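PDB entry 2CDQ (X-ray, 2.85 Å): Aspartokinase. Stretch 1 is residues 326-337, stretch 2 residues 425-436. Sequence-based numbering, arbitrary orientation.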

# COMPACT_ATOMS: atom_id res chain seq x y z
N ASP A 326 -4.45 -11.48 28.55
CA ASP A 326 -3.12 -11.64 29.13
C ASP A 326 -2.11 -12.03 28.05
O ASP A 326 -2.13 -13.16 27.54
N MET A 327 -1.23 -11.10 27.70
CA MET A 327 -0.31 -11.28 26.58
C MET A 327 1.01 -11.92 26.98
O MET A 327 1.82 -12.25 26.12
N THR A 328 1.24 -12.08 28.28
CA THR A 328 2.37 -12.87 28.79
C THR A 328 2.34 -14.24 28.12
O THR A 328 1.26 -14.81 27.90
N LYS A 329 3.51 -14.76 27.77
CA LYS A 329 3.60 -16.06 27.10
C LYS A 329 2.97 -16.10 25.69
O LYS A 329 2.93 -17.17 25.07
N SER A 330 2.47 -14.97 25.20
CA SER A 330 1.93 -14.90 23.83
C SER A 330 2.97 -14.43 22.82
O SER A 330 3.51 -13.33 22.94
N ILE A 331 3.25 -15.28 21.83
CA ILE A 331 4.22 -14.95 20.79
C ILE A 331 3.54 -14.93 19.42
O ILE A 331 3.29 -13.86 18.88
N LEU A 332 3.24 -16.10 18.85
CA LEU A 332 2.45 -16.15 17.62
C LEU A 332 1.06 -16.67 17.96
O LEU A 332 0.92 -17.52 18.83
N THR A 333 0.05 -16.14 17.29
CA THR A 333 -1.33 -16.52 17.58
C THR A 333 -1.86 -17.58 16.60
O THR A 333 -2.37 -18.62 17.02
N SER A 334 -1.74 -17.29 15.31
CA SER A 334 -2.21 -18.18 14.26
C SER A 334 -1.55 -17.84 12.92
O SER A 334 -1.01 -16.75 12.76
N ILE A 335 -1.59 -18.79 11.99
CA ILE A 335 -1.07 -18.65 10.64
C ILE A 335 -2.25 -18.77 9.68
O ILE A 335 -3.03 -19.72 9.78
N VAL A 336 -2.38 -17.82 8.76
CA VAL A 336 -3.50 -17.81 7.81
C VAL A 336 -3.02 -17.99 6.37
O VAL A 336 -2.01 -17.41 5.98
N LEU A 337 -3.75 -18.78 5.60
CA LEU A 337 -3.45 -18.95 4.17
C LEU A 337 -4.58 -18.45 3.25
O LEU A 337 -5.75 -18.72 3.49
N LEU A 425 0.89 -13.91 9.07
CA LEU A 425 1.29 -14.18 10.44
C LEU A 425 0.56 -13.25 11.40
O LEU A 425 0.72 -12.02 11.34
N ILE A 426 -0.25 -13.83 12.27
CA ILE A 426 -0.99 -13.09 13.29
C ILE A 426 -0.33 -13.36 14.64
O ILE A 426 -0.39 -14.48 15.15
N GLY A 427 0.31 -12.34 15.20
CA GLY A 427 1.05 -12.53 16.45
C GLY A 427 1.04 -11.36 17.42
O GLY A 427 0.21 -10.45 17.34
N ASN A 428 1.98 -11.42 18.36
CA ASN A 428 2.13 -10.41 19.38
C ASN A 428 3.08 -9.35 18.88
O ASN A 428 4.27 -9.59 18.70
N VAL A 429 2.55 -8.15 18.70
CA VAL A 429 3.32 -7.07 18.11
C VAL A 429 4.60 -6.72 18.90
O VAL A 429 5.59 -6.24 18.34
N GLN A 430 4.58 -7.01 20.20
CA GLN A 430 5.74 -6.82 21.08
C GLN A 430 6.95 -7.69 20.73
O GLN A 430 8.07 -7.41 21.15
N HIS A 431 6.74 -8.76 19.96
CA HIS A 431 7.85 -9.63 19.60
C HIS A 431 8.01 -9.76 18.09
O HIS A 431 8.49 -10.78 17.58
N SER A 432 7.63 -8.69 17.39
CA SER A 432 7.70 -8.62 15.94
C SER A 432 9.03 -9.12 15.38
O SER A 432 9.05 -10.06 14.57
N SER A 433 10.14 -8.52 15.81
CA SER A 433 11.46 -8.91 15.33
C SER A 433 11.77 -10.38 15.59
O SER A 433 12.25 -11.08 14.70
N LEU A 434 11.49 -10.84 16.81
CA LEU A 434 11.67 -12.24 17.20
C LEU A 434 10.93 -13.18 16.24
O LEU A 434 11.52 -14.12 15.68
N ILE A 435 9.64 -12.89 16.06
CA ILE A 435 8.76 -13.60 15.14
C ILE A 435 9.35 -13.60 13.73
O ILE A 435 9.38 -14.64 13.07
N LEU A 436 9.84 -12.44 13.29
CA LEU A 436 10.32 -12.28 11.92
C LEU A 436 11.65 -12.94 11.65
O LEU A 436 11.84 -13.52 10.58

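Packing of residues 326-337 of aspartokinase against residues 425-436: strands 332-337 and 425-427 run antiparallel, and the contact continues between the loop before the first and the loop and helix after the second. Asp-326 stays out of reach; its OD1 accepts hydrogen bonds from Thr-328 N (3.2 Å) and Thr-328 OG1 (2.8 Å). The type II turn from Met-327 to Ser-330 points Thr-328 and Lys-329 away, whereas Met-327 (chi1 -139°, between wells; chi2 and chi3 both p) points toward the partner, its CG 3.5 Å from Asn-428 ND2. Asn-428 (chi1 t) supplies the polar contacts at this end: its ND2 donates to Ser-330 O (2.8 Å, nearly linear), its backbone N donates to Ile-331 O (2.8 Å), and its OD1 accepts from Gln-430 N (3.0 Å), so both ends of the amide are used. Ser-330 (t) is set sideways, with its OG 3.7 Å from Asn-428 CB; Ser-330 O also lies at the edge of the His-431 ring, 3.5 Å from His-431 CD2. Ile-331 (m, t) starts away from the partner at CB, yet its CG2 reaches Ile-435 CG1 on the helix at 4.0 Å. Leu-332 (t, p) shares a sheet face with Leu-425 and Ile-335; its CD1 bends inward to Leu-425 CG (4.1 Å) and Ile-435 CG2 (4.3 Å), and passes over Gly-427, where an ideal CB would sit only 3.1 Å from Leu-332 CD1. A beta bulge follows, and Ile-426 O accepts from both Thr-333 N (2.7 Å) and Ser-334 N (3.1 Å). Thr-333 (m) points toward the partner, with its OG1 3.7 Å from Gly-427 CA and hydrogen-bonded elsewhere in the structure. Ser-334 (t) lies on the Ile-426 face; its backbone O accepts from Ile-426 N at 3.1 Å. Ile-335 (m, t) returns to the Leu-425 face, CG1 to Leu-425 CD1 4.1 Å. Val-336 (t), set sideways, brings CG2 to 4.1 Å from CG1 of Ile-426 (m, m), while Leu-337 lies beyond reach.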

# COMPACT_ATOMS: atom_id res chain seq x y z
CB ASP A 326 -3.16 -12.69 30.26
CG ASP A 326 -1.79 -12.94 30.89
OD1 ASP A 326 -0.87 -12.10 30.75
OD2 ASP A 326 -1.64 -13.99 31.55
CB MET A 327 -0.08 -9.95 25.86
CG MET A 327 -0.05 -10.08 24.35
SD MET A 327 -1.65 -10.48 23.60
CE MET A 327 -2.63 -9.08 24.16
CB THR A 328 2.27 -13.09 30.32
OG1 THR A 328 1.88 -11.86 30.95
CG2 THR A 328 3.59 -13.56 30.91
CB LYS A 329 3.01 -17.19 27.98
CG LYS A 329 3.71 -17.40 29.32
CD LYS A 329 4.88 -18.37 29.21
CE LYS A 329 5.80 -18.29 30.43
NZ LYS A 329 5.08 -18.64 31.70
CB SER A 330 0.70 -13.99 23.77
OG SER A 330 0.53 -13.45 22.46
CB ILE A 331 5.45 -15.89 20.83
CG1 ILE A 331 6.15 -15.72 22.19
CG2 ILE A 331 6.40 -15.60 19.67
CD1 ILE A 331 7.55 -16.25 22.25
CB LEU A 332 3.10 -17.04 16.56
CG LEU A 332 2.62 -16.90 15.11
CD1 LEU A 332 2.84 -15.49 14.54
CD2 LEU A 332 3.31 -17.92 14.23
CB THR A 333 -2.27 -15.31 17.60
OG1 THR A 333 -1.65 -14.23 18.30
CG2 THR A 333 -3.57 -15.67 18.27
CB SER A 334 -3.73 -18.09 14.13
OG SER A 334 -4.22 -18.91 13.08
CB ILE A 335 -0.05 -19.76 10.33
CG1 ILE A 335 1.17 -19.62 11.26
CG2 ILE A 335 0.37 -19.71 8.86
CD1 ILE A 335 1.97 -20.90 11.46
CB VAL A 336 -4.35 -16.51 7.92
CG1 VAL A 336 -5.51 -16.52 6.93
CG2 VAL A 336 -4.89 -16.35 9.32
CB LEU A 337 -3.12 -20.41 3.86
CG LEU A 337 -2.67 -20.69 2.43
CD1 LEU A 337 -1.30 -20.10 2.16
CD2 LEU A 337 -2.67 -22.19 2.16
CB LEU A 425 2.80 -14.02 10.59
CG LEU A 425 3.71 -15.26 10.55
CD1 LEU A 425 3.14 -16.42 9.73
CD2 LEU A 425 5.11 -14.87 10.07
CB ILE A 426 -2.48 -13.53 13.37
CG1 ILE A 426 -3.07 -13.77 11.96
CG2 ILE A 426 -3.29 -12.54 14.20
CD1 ILE A 426 -3.22 -12.55 11.07
CB ASN A 428 2.64 -11.05 20.67
CG ASN A 428 2.80 -10.04 21.81
OD1 ASN A 428 2.65 -8.83 21.63
ND2 ASN A 428 3.10 -10.56 22.99
CB VAL A 429 2.41 -5.85 17.80
CG1 VAL A 429 2.48 -4.81 18.91
CG2 VAL A 429 2.79 -5.25 16.44
CB GLN A 430 5.34 -7.03 22.54
CG GLN A 430 5.46 -5.79 23.42
CD GLN A 430 4.48 -4.69 23.06
OE1 GLN A 430 3.28 -4.93 22.89
NE2 GLN A 430 4.98 -3.46 22.96
CB HIS A 431 7.68 -10.99 20.27
CG HIS A 431 7.38 -10.89 21.73
ND1 HIS A 431 8.24 -10.29 22.63
CD2 HIS A 431 6.31 -11.30 22.46
CE1 HIS A 431 7.71 -10.34 23.84
NE2 HIS A 431 6.54 -10.95 23.76
CB SER A 432 7.44 -7.18 15.48
OG SER A 432 7.64 -7.06 14.08
CB SER A 433 12.55 -8.01 15.92
OG SER A 433 12.44 -6.70 15.41
CB LEU A 434 11.21 -12.45 18.65
CG LEU A 434 10.85 -13.82 19.25
CD1 LEU A 434 11.65 -14.99 18.69
CD2 LEU A 434 11.00 -13.75 20.76
CB ILE A 435 7.35 -12.95 15.16
CG1 ILE A 435 6.62 -13.29 16.46
CG2 ILE A 435 6.52 -13.34 13.93
CD1 ILE A 435 5.51 -12.32 16.81
CB LEU A 436 10.33 -10.81 11.50
CG LEU A 436 9.11 -10.30 10.72
CD1 LEU A 436 7.98 -11.31 10.63
CD2 LEU A 436 8.59 -9.00 11.32